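Local coordinates for N-acetylneuraminate lyase (Fusobacterium nucleatum subsp. nucleatum ATCC 25586, PDB 5ZKA), which belongs to the dihydrodipicolinate synthetase family of TIM-barrel proteins, in which a barrel of parallel strands is ringed by helices, at residues Leu25-Tyr29 and Tyr265-Lys269; Leu40-Arg45 and Ile79-Ala84; Ser221-Ile225 and Ile268-Leu272; Arg229-Ile233 and Ile248-Thr252. One frame throughout, in Å; residues are numbered along the deposited sequence.

Contact 1. Residues Leu25-Tyr29 and Tyr265-Lys269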
# COMPACT_ATOMS: atom_id res chain seq x y z
N LEU A 25 -9.03 19.07 -10.94
CA LEU A 25 -10.00 19.62 -11.87
C LEU A 25 -9.68 19.24 -13.31
O LEU A 25 -8.58 19.51 -13.80
CB LEU A 25 -10.04 21.13 -11.70
CG LEU A 25 -11.09 21.87 -12.52
CD1 LEU A 25 -12.48 21.48 -12.03
CD2 LEU A 25 -10.87 23.38 -12.42
N MET A 26 -10.64 18.63 -13.99
CA MET A 26 -10.49 18.38 -15.41
C MET A 26 -10.86 19.62 -16.22
O MET A 26 -11.66 20.46 -15.79
CB MET A 26 -11.38 17.22 -15.84
CG MET A 26 -11.08 15.96 -15.05
SD MET A 26 -11.15 14.49 -16.07
CE MET A 26 -9.84 14.78 -17.26
N VAL A 27 -10.27 19.73 -17.40
CA VAL A 27 -10.41 20.90 -18.25
C VAL A 27 -10.95 20.45 -19.59
O VAL A 27 -10.41 19.51 -20.19
CB VAL A 27 -9.08 21.65 -18.44
CG1 VAL A 27 -9.27 22.84 -19.40
CG2 VAL A 27 -8.56 22.13 -17.09
N PRO A 28 -12.03 21.07 -20.10
CA PRO A 28 -12.53 20.70 -21.43
C PRO A 28 -11.85 21.51 -22.51
O PRO A 28 -11.78 22.74 -22.44
CB PRO A 28 -14.03 21.00 -21.33
CG PRO A 28 -14.12 22.12 -20.36
CD PRO A 28 -12.95 21.96 -19.39
N TYR A 29 -11.35 20.81 -23.52
CA TYR A 29 -10.64 21.42 -24.63
C TYR A 29 -11.46 21.26 -25.91
O TYR A 29 -12.19 20.28 -26.07
CB TYR A 29 -9.25 20.80 -24.81
CG TYR A 29 -8.37 20.99 -23.59
CD1 TYR A 29 -7.69 22.19 -23.39
CD2 TYR A 29 -8.24 19.99 -22.64
CE1 TYR A 29 -6.89 22.39 -22.25
CE2 TYR A 29 -7.44 20.16 -21.51
CZ TYR A 29 -6.77 21.36 -21.32
OH TYR A 29 -5.99 21.54 -20.20
N TYR A 265 -8.99 9.44 -18.63
CA TYR A 265 -9.44 10.81 -18.89
C TYR A 265 -10.67 10.82 -19.79
O TYR A 265 -11.61 11.58 -19.54
CB TYR A 265 -8.31 11.64 -19.51
CG TYR A 265 -7.12 11.85 -18.59
CD1 TYR A 265 -7.24 11.67 -17.21
CD2 TYR A 265 -5.88 12.21 -19.09
CE1 TYR A 265 -6.16 11.85 -16.37
CE2 TYR A 265 -4.79 12.40 -18.26
CZ TYR A 265 -4.93 12.21 -16.90
OH TYR A 265 -3.85 12.39 -16.06
N GLN A 266 -10.68 9.97 -20.82
CA GLN A 266 -11.83 9.92 -21.72
C GLN A 266 -13.10 9.49 -21.00
O GLN A 266 -14.19 9.98 -21.30
CB GLN A 266 -11.53 8.97 -22.89
CG GLN A 266 -10.40 9.42 -23.81
CD GLN A 266 -9.02 8.91 -23.37
OE1 GLN A 266 -8.84 8.44 -22.24
NE2 GLN A 266 -8.04 9.02 -24.28
N THR A 267 -12.99 8.56 -20.05
CA THR A 267 -14.19 8.02 -19.41
C THR A 267 -14.76 8.98 -18.38
O THR A 267 -15.98 9.15 -18.30
CB THR A 267 -13.87 6.66 -18.77
OG1 THR A 267 -13.52 5.74 -19.81
CG2 THR A 267 -15.08 6.09 -18.01
N ILE A 268 -13.90 9.65 -17.61
CA ILE A 268 -14.39 10.68 -16.69
C ILE A 268 -15.10 11.78 -17.47
O ILE A 268 -16.20 12.21 -17.11
CB ILE A 268 -13.24 11.24 -15.83
CG1 ILE A 268 -12.67 10.13 -14.93
CG2 ILE A 268 -13.72 12.45 -15.00
CD1 ILE A 268 -11.41 10.50 -14.18
N LYS A 269 -14.49 12.23 -18.58
CA LYS A 269 -15.14 13.26 -19.39
C LYS A 269 -16.44 12.76 -20.00
O LYS A 269 -17.43 13.51 -20.07
CB LYS A 269 -14.19 13.76 -20.47
CG LYS A 269 -13.04 14.57 -19.91
CD LYS A 269 -12.36 15.41 -20.97
CE LYS A 269 -11.24 16.25 -20.36
NZ LYS A 269 -10.40 16.91 -21.40
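At the edge of the Tyr29 ring, close to its plane, sits the ammonium of Lys269, with NZ 4.0 Å from CD2. One face of that ring is covered from within its own loop by Val27, whose CG1 lies 3.5 Å above the plane and is offset toward the rim. The Tyr265 ring is met obliquely: Met26 CE comes to 4.1 Å from its CD1. Methionine suits this place because its chain, bent at chi2 (-141°) and again at chi3, can fold between the helix side chains. It crosses Ile268 at about a right angle and sets SD 3.5 Å from Ile268 CG2, while CE rests 3.7 Å from Lys269 CE.

Lys269 reaches the loop with its chain extended beyond CG, its methylenes lying against Met26. At its tip NZ donates a 2.9 Å hydrogen bond to Val27 O, with a C=O...N angle of 153° and the donor tilted 23° from the carbonyl plane. Tyr281 O accepts a second hydrogen bond and Glu64 adds a salt bridge, while the Tyr29 hydroxyl is bonded to Gly63 O. Through the bond to Val27, the loop leaving the first strand of the TIM barrel, 20-24, is joined to helix 264-274 of the C-terminal part. Two carbonyl oxygens and a carboxylate around a buried ammonium would probably favour its charged form.

Contact 2. Residues Leu40-Arg45 and Ile79-Ala84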
# COMPACT_ATOMS: atom_id res chain seq x y z
N LEU A 40 -15.61 24.60 -18.82
CA LEU A 40 -14.78 24.61 -17.62
C LEU A 40 -15.55 25.13 -16.43
O LEU A 40 -15.47 24.57 -15.33
CB LEU A 40 -13.51 25.45 -17.85
CG LEU A 40 -12.58 25.58 -16.64
CD1 LEU A 40 -12.16 24.20 -16.07
CD2 LEU A 40 -11.34 26.43 -16.98
N ARG A 41 -16.32 26.20 -16.61
CA ARG A 41 -17.19 26.67 -15.54
C ARG A 41 -18.21 25.60 -15.15
O ARG A 41 -18.54 25.45 -13.97
CB ARG A 41 -17.87 27.97 -15.95
CG ARG A 41 -16.85 29.09 -16.20
CD ARG A 41 -17.51 30.43 -16.47
NE ARG A 41 -16.49 31.45 -16.73
CZ ARG A 41 -16.00 32.28 -15.81
NH1 ARG A 41 -16.44 32.23 -14.56
NH2 ARG A 41 -15.06 33.15 -16.15
N GLU A 42 -18.73 24.85 -16.13
CA GLU A 42 -19.70 23.80 -15.82
C GLU A 42 -19.07 22.69 -14.99
O GLU A 42 -19.71 22.12 -14.10
CB GLU A 42 -20.30 23.22 -17.10
CG GLU A 42 -21.21 24.21 -17.85
CD GLU A 42 -21.88 23.58 -19.05
OE1 GLU A 42 -21.73 22.35 -19.23
OE2 GLU A 42 -22.54 24.31 -19.82
N ILE A 43 -17.82 22.33 -15.29
CA ILE A 43 -17.15 21.29 -14.52
C ILE A 43 -16.89 21.77 -13.10
O ILE A 43 -17.06 21.02 -12.13
CB ILE A 43 -15.85 20.86 -15.22
CG1 ILE A 43 -16.14 20.20 -16.57
CG2 ILE A 43 -15.05 19.91 -14.32
CD1 ILE A 43 -14.86 19.82 -17.34
N ILE A 44 -16.45 23.02 -12.96
CA ILE A 44 -16.24 23.60 -11.64
C ILE A 44 -17.54 23.60 -10.84
O ILE A 44 -17.58 23.19 -9.68
CB ILE A 44 -15.67 25.03 -11.77
CG1 ILE A 44 -14.24 24.98 -12.32
CG2 ILE A 44 -15.71 25.74 -10.43
CD1 ILE A 44 -13.76 26.31 -12.89
N ARG A 45 -18.63 24.08 -11.46
CA ARG A 45 -19.92 24.11 -10.76
C ARG A 45 -20.36 22.71 -10.34
O ARG A 45 -20.86 22.51 -9.23
CB ARG A 45 -20.99 24.77 -11.64
CG ARG A 45 -20.81 26.27 -11.81
CD ARG A 45 -21.71 27.10 -10.87
NE ARG A 45 -21.47 26.81 -9.45
CZ ARG A 45 -20.48 27.34 -8.72
NH1 ARG A 45 -19.63 28.19 -9.27
NH2 ARG A 45 -20.34 27.01 -7.44
N ILE A 79 -10.08 31.44 -14.86
CA ILE A 79 -11.47 31.00 -14.86
C ILE A 79 -11.79 30.28 -13.56
O ILE A 79 -12.82 30.54 -12.92
CB ILE A 79 -11.75 30.12 -16.09
CG1 ILE A 79 -11.60 30.96 -17.36
CG2 ILE A 79 -13.15 29.48 -16.02
CD1 ILE A 79 -11.33 30.13 -18.60
N ALA A 80 -10.90 29.38 -13.12
CA ALA A 80 -11.20 28.56 -11.96
C ALA A 80 -11.49 29.41 -10.72
O ALA A 80 -12.50 29.20 -10.04
CB ALA A 80 -10.06 27.58 -11.69
N ILE A 81 -10.62 30.39 -10.43
CA ILE A 81 -10.85 31.19 -9.23
C ILE A 81 -12.00 32.18 -9.44
O ILE A 81 -12.68 32.56 -8.48
CB ILE A 81 -9.55 31.88 -8.78
CG1 ILE A 81 -9.70 32.42 -7.36
CG2 ILE A 81 -9.13 32.98 -9.75
CD1 ILE A 81 -8.39 32.78 -6.71
N ASP A 82 -12.23 32.62 -10.67
CA ASP A 82 -13.38 33.49 -10.91
C ASP A 82 -14.68 32.73 -10.69
O ASP A 82 -15.64 33.28 -10.12
CB ASP A 82 -13.34 34.05 -12.33
CG ASP A 82 -14.52 34.94 -12.64
OD1 ASP A 82 -14.58 36.06 -12.08
OD2 ASP A 82 -15.39 34.52 -13.43
N GLU A 83 -14.74 31.47 -11.11
CA GLU A 83 -15.96 30.69 -10.96
C GLU A 83 -16.12 30.16 -9.53
O GLU A 83 -17.23 30.18 -8.98
CB GLU A 83 -15.97 29.53 -11.95
CG GLU A 83 -17.27 28.76 -11.97
CD GLU A 83 -18.45 29.60 -12.43
OE1 GLU A 83 -18.26 30.46 -13.31
OE2 GLU A 83 -19.56 29.39 -11.91
N ALA A 84 -15.03 29.68 -8.93
CA ALA A 84 -15.12 29.07 -7.61
C ALA A 84 -15.22 30.10 -6.49
O ALA A 84 -15.84 29.81 -5.46
CB ALA A 84 -13.91 28.16 -7.37
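Arg41 and Arg45, one turn apart on helix 37-49, hold Asp82 and Glu83 of helix 70-84 in a salt-bridge network. Arg41 NH1 gives one hydrogen bond to Glu83 OE1 (2.8 Å, 162°) and a less straight one to Asp82 OD2 (2.8 Å), both on anti lone pairs and both in the guanidinium plane. A weak bond from NH2 also reaches Asp82 OD2. The two carboxylates stand nearly perpendicular to the guanidinium. Arg45 takes the other oxygen of Glu83: its chain is bent at chi2 and chi3, which brings NH1 to 2.9 Å from OE2, on the anti side. The same NH1 also meets the backbone Glu83 O, 3.1 Å away and from above the carbonyl plane. Outside the pair, Arg45 NE has a further salt bridge to Asp49.

Apolar packing lies on the inner side. Ile79 CG2 is 3.7 Å from Leu40 CD2 and also covers one face of the Arg41 guanidinium. Ile44 CD1 presses to 3.5 Å from Ala80 CA, a close approach that the small alanine side chain permits, while its CG2 touches Glu83 CG at 3.7 Å. Leu56 and Val58 of strand 55-58 lie beneath Ile44 and Ala80.

The segment axes pass 9.7 Å apart at -50°; the two helices follow the first and second barrel strands, 20-24 and 55-58, and are neighbours in the outer layer. Because Glu83 divides its two oxygens between two arginines, its carboxylate is fixed in rotation, and the nearby positive charge would probably stabilise its ionised form at the partly exposed side of the helix pair.

Contact 3. Residues Ser221-Ile225 and Ile268-Leu272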
# COMPACT_ATOMS: atom_id res chain seq x y z
N SER A 221 -8.50 12.45 -9.50
CA SER A 221 -9.27 12.69 -10.72
C SER A 221 -10.68 12.11 -10.63
O SER A 221 -11.62 12.66 -11.23
CB SER A 221 -8.57 12.06 -11.92
OG SER A 221 -8.36 10.67 -11.70
N THR A 222 -10.86 10.99 -9.94
CA THR A 222 -12.19 10.39 -9.98
C THR A 222 -13.20 11.15 -9.15
O THR A 222 -14.41 10.92 -9.30
CB THR A 222 -12.15 8.93 -9.52
OG1 THR A 222 -11.84 8.86 -8.12
CG2 THR A 222 -11.10 8.15 -10.31
N TYR A 223 -12.75 12.08 -8.31
CA TYR A 223 -13.70 12.82 -7.48
C TYR A 223 -14.52 13.79 -8.32
O TYR A 223 -15.55 14.27 -7.83
CB TYR A 223 -12.94 13.54 -6.36
CG TYR A 223 -12.04 12.61 -5.56
CD1 TYR A 223 -12.37 11.26 -5.39
CD2 TYR A 223 -10.84 13.05 -5.04
CE1 TYR A 223 -11.53 10.39 -4.68
CE2 TYR A 223 -9.99 12.18 -4.33
CZ TYR A 223 -10.34 10.86 -4.16
OH TYR A 223 -9.50 10.02 -3.46
N ASN A 224 -14.10 14.06 -9.56
CA ASN A 224 -14.92 14.85 -10.48
C ASN A 224 -16.29 14.21 -10.69
O ASN A 224 -17.27 14.92 -10.98
CB ASN A 224 -14.22 15.00 -11.84
CG ASN A 224 -13.06 15.99 -11.82
OD1 ASN A 224 -13.26 17.20 -11.93
ND2 ASN A 224 -11.83 15.47 -11.70
N ILE A 225 -16.38 12.89 -10.58
CA ILE A 225 -17.65 12.19 -10.77
C ILE A 225 -18.03 11.30 -9.60
O ILE A 225 -19.22 10.91 -9.49
CB ILE A 225 -17.62 11.36 -12.07
CG1 ILE A 225 -16.43 10.39 -12.04
CG2 ILE A 225 -17.52 12.27 -13.29
CD1 ILE A 225 -16.50 9.31 -13.12
N ILE A 268 -13.90 9.65 -17.61
CA ILE A 268 -14.39 10.68 -16.69
C ILE A 268 -15.10 11.78 -17.47
O ILE A 268 -16.20 12.21 -17.11
CB ILE A 268 -13.24 11.24 -15.83
CG1 ILE A 268 -12.67 10.13 -14.93
CG2 ILE A 268 -13.72 12.45 -15.00
CD1 ILE A 268 -11.41 10.50 -14.18
N LYS A 269 -14.49 12.23 -18.58
CA LYS A 269 -15.14 13.26 -19.39
C LYS A 269 -16.44 12.76 -20.00
O LYS A 269 -17.43 13.51 -20.07
CB LYS A 269 -14.19 13.76 -20.47
CG LYS A 269 -13.04 14.57 -19.91
CD LYS A 269 -12.36 15.41 -20.97
CE LYS A 269 -11.24 16.25 -20.36
NZ LYS A 269 -10.40 16.91 -21.40
N GLU A 270 -16.48 11.49 -20.42
CA GLU A 270 -17.72 10.95 -20.99
C GLU A 270 -18.82 10.86 -19.94
O GLU A 270 -19.99 11.15 -20.23
CB GLU A 270 -17.47 9.59 -21.63
CG GLU A 270 -18.69 8.99 -22.34
CD GLU A 270 -19.13 9.78 -23.58
OE1 GLU A 270 -18.38 10.67 -24.05
OE2 GLU A 270 -20.23 9.49 -24.09
N ILE A 271 -18.48 10.45 -18.71
CA ILE A 271 -19.49 10.36 -17.66
C ILE A 271 -19.98 11.75 -17.27
O ILE A 271 -21.17 11.95 -16.98
CB ILE A 271 -18.91 9.60 -16.45
CG1 ILE A 271 -18.69 8.13 -16.83
CG2 ILE A 271 -19.85 9.70 -15.25
CD1 ILE A 271 -18.08 7.27 -15.74
N LEU A 272 -19.08 12.74 -17.25
CA LEU A 272 -19.52 14.11 -17.01
C LEU A 272 -20.54 14.52 -18.06
O LEU A 272 -21.55 15.16 -17.73
CB LEU A 272 -18.32 15.05 -17.00
CG LEU A 272 -17.50 15.07 -15.70
CD1 LEU A 272 -16.14 15.76 -15.87
CD2 LEU A 272 -18.29 15.73 -14.57
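Ile225 meets Ile271 and Leu272 in the close-packed part of this contact, where the backbones are nearest (6.8 Å between the CA atoms of Ile225 and Leu272). Its CG1 lies between the backbone N and the carbonyl carbon (chi1 56°), and the branched chain reaches across with two methyl arms: CD1 meets Ile271 CD1 at 3.7 Å, roughly at a right angle, and CG2 rests on Leu272 CG, also at 3.7 Å.

Toward the partly exposed Ser221 the neighbours are fewer. Ile268 extends CD1 to 3.7 Å from Ser221 O, but its CG2 comes only to 4.1 Å from Asn224 CB. No hydrogen bond spans the segments; instead Asn224 ND2 turns back to Ser221 O with a nearly straight bond (2.9 Å, 172°), closing the turn at the start of the helix. The buried Asn224 O has no polar partner and lies against Leu272 CD2.

Around the contact, Asn224 is bonded to Ala24 O at the end of strand 20-24 and to Asn47 of helix 37-49. Ile271 packs on His301 of helix 291-304 and Leu272 on Tyr46 of helix 37-49, so the start of helix 223-237 and helix 264-274 meet where barrel helices and C-terminal helices converge.

Contact 4. Residues Arg229-Ile233 and Ile248-Thr252; sequences RAKQI and IQHTT
With its CG turned opposite the carbonyl carbon (chi1 -81°) and its chain extended from CG to NE, Arg229 runs obliquely over Ile248 and past Thr252 until its guanidinium comes to Thr251. There the methyl CG2 of Thr251 lies over one face of the planar group, 3.5 Å from Arg229 NE. Thr251 presents that methyl because it stands anti to the backbone N, while the hydroxyl lies beside that N and opposite the carbonyl carbon. Arg229 CD passes 3.3 Å from Thr252 OG1, the two side chains running in opposite directions. The far end of the arginine is bonded outside the pair, NH2 to Phe304 O and NH1 to Asn226 OD1.

The segments belong to helix 223-237, which follows barrel strand 217-220, and to helix 242-262, the first of the helices that come after the TIM barrel. Their segment axes pass 9.8 Å apart at -150°, forming a roughly antiparallel helical hairpin.

Within it Ile233 and Ile248 lie side by side, pointing opposite ways, with Ile233 CG1 3.6 Å from Ile248 CG2. The same Ile248 CG2 also touches Arg229 CB at 3.8 Å, so one branch serves two neighbours on successive turns. Gln232 crosses Ile248 at about a right angle, with OE1 3.6 Å from CD1. Ile233 CD1 crosses toward the backbone of Gln249, 3.6 Å from its CA, while Gln249 OE1 is bonded to Leu208 N of helix 207-212. Thr252 suits a helix face of this kind because its hydroxyl is satisfied locally: OG1 donates to Ile248 O at 3.0 Å, from the face of that carbonyl opposite to Thr252 N, and is also bonded to Asn226.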
# COMPACT_ATOMS: atom_id res chain seq x y z
N ARG A 229 -19.07 9.40 -2.83
CA ARG A 229 -18.55 8.20 -2.17
C ARG A 229 -17.20 8.47 -1.51
O ARG A 229 -16.93 7.96 -0.41
CB ARG A 229 -18.39 7.06 -3.18
CG ARG A 229 -19.69 6.30 -3.50
CD ARG A 229 -19.37 5.05 -4.32
NE ARG A 229 -20.59 4.41 -4.79
CZ ARG A 229 -21.15 4.62 -5.97
NH1 ARG A 229 -20.57 5.46 -6.83
NH2 ARG A 229 -22.29 4.00 -6.30
N ALA A 230 -16.35 9.26 -2.16
CA ALA A 230 -15.02 9.52 -1.60
C ALA A 230 -15.10 10.21 -0.25
O ALA A 230 -14.37 9.85 0.68
CB ALA A 230 -14.20 10.36 -2.57
N LYS A 231 -15.96 11.22 -0.13
CA LYS A 231 -16.16 11.85 1.17
C LYS A 231 -16.71 10.87 2.19
O LYS A 231 -16.34 10.91 3.37
CB LYS A 231 -17.08 13.06 1.04
CG LYS A 231 -16.42 14.27 0.40
CD LYS A 231 -17.32 15.49 0.52
CE LYS A 231 -17.06 16.26 1.79
NZ LYS A 231 -17.54 17.66 1.63
N GLN A 232 -17.61 9.97 1.77
CA GLN A 232 -18.13 8.96 2.69
C GLN A 232 -17.01 8.08 3.23
O GLN A 232 -16.87 7.90 4.44
CB GLN A 232 -19.20 8.10 2.00
CG GLN A 232 -20.52 8.81 1.76
CD GLN A 232 -21.47 8.01 0.86
OE1 GLN A 232 -21.06 7.04 0.21
NE2 GLN A 232 -22.73 8.43 0.82
N ILE A 233 -16.20 7.51 2.33
CA ILE A 233 -15.07 6.66 2.77
C ILE A 233 -14.23 7.41 3.79
O ILE A 233 -13.97 6.92 4.90
CB ILE A 233 -14.22 6.21 1.57
CG1 ILE A 233 -15.01 5.31 0.62
CG2 ILE A 233 -12.93 5.52 2.07
CD1 ILE A 233 -14.33 5.13 -0.77
N ILE A 248 -17.99 0.79 0.70
CA ILE A 248 -18.02 1.88 -0.26
C ILE A 248 -16.71 1.96 -1.05
O ILE A 248 -16.73 2.28 -2.25
CB ILE A 248 -18.35 3.19 0.47
CG1 ILE A 248 -19.73 3.08 1.12
CG2 ILE A 248 -18.29 4.38 -0.50
CD1 ILE A 248 -20.04 4.18 2.12
N GLN A 249 -15.58 1.63 -0.44
CA GLN A 249 -14.34 1.53 -1.21
C GLN A 249 -14.43 0.40 -2.24
O GLN A 249 -13.92 0.52 -3.36
CB GLN A 249 -13.14 1.31 -0.30
CG GLN A 249 -11.79 1.30 -1.02
CD GLN A 249 -11.34 2.71 -1.36
OE1 GLN A 249 -11.00 3.47 -0.46
NE2 GLN A 249 -11.37 3.07 -2.64
N HIS A 250 -15.08 -0.71 -1.86
CA HIS A 250 -15.26 -1.82 -2.80
C HIS A 250 -16.08 -1.38 -4.01
O HIS A 250 -15.74 -1.70 -5.15
CB HIS A 250 -15.95 -2.99 -2.10
CG HIS A 250 -15.03 -3.88 -1.32
ND1 HIS A 250 -13.73 -4.15 -1.69
CD2 HIS A 250 -15.27 -4.64 -0.22
CE1 HIS A 250 -13.20 -5.00 -0.83
NE2 HIS A 250 -14.11 -5.32 0.07
N THR A 251 -17.19 -0.69 -3.76
CA THR A 251 -18.04 -0.24 -4.86
C THR A 251 -17.29 0.78 -5.72
O THR A 251 -17.33 0.72 -6.95
CB THR A 251 -19.33 0.37 -4.31
OG1 THR A 251 -20.08 -0.64 -3.62
CG2 THR A 251 -20.18 0.95 -5.43
N THR A 252 -16.60 1.72 -5.06
CA THR A 252 -15.79 2.71 -5.76
C THR A 252 -14.76 2.04 -6.66
O THR A 252 -14.56 2.45 -7.82
CB THR A 252 -15.11 3.62 -4.74
OG1 THR A 252 -16.09 4.50 -4.18
CG2 THR A 252 -13.99 4.47 -5.38

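Contacts 1 and 3 share Ile268 and Lys269 on helix 264-274, and their centres are only 7 Å apart. Contact 2 touches both: contact 1 where Pro28 CG lies 3.3 Å from Leu40 N, and contact 3 where Ile43 CG2 is 4.0 Å from Asn224 OD1. Contact 4 touches contact 3 through Tyr223 CE1 and Ala230 CB, 3.4 Å apart on helix 223-237, while its centre is 25 Å from that of contact 2. Contact 2 pairs two barrel helices, contact 4 a barrel helix with a C-terminal one. At contact 3 a 1,2-ethanediol, probably from the crystallisation liquor, lies about 4 Å from the Thr222 side chain. The modified Lys178 follows another barrel strand, 174-176.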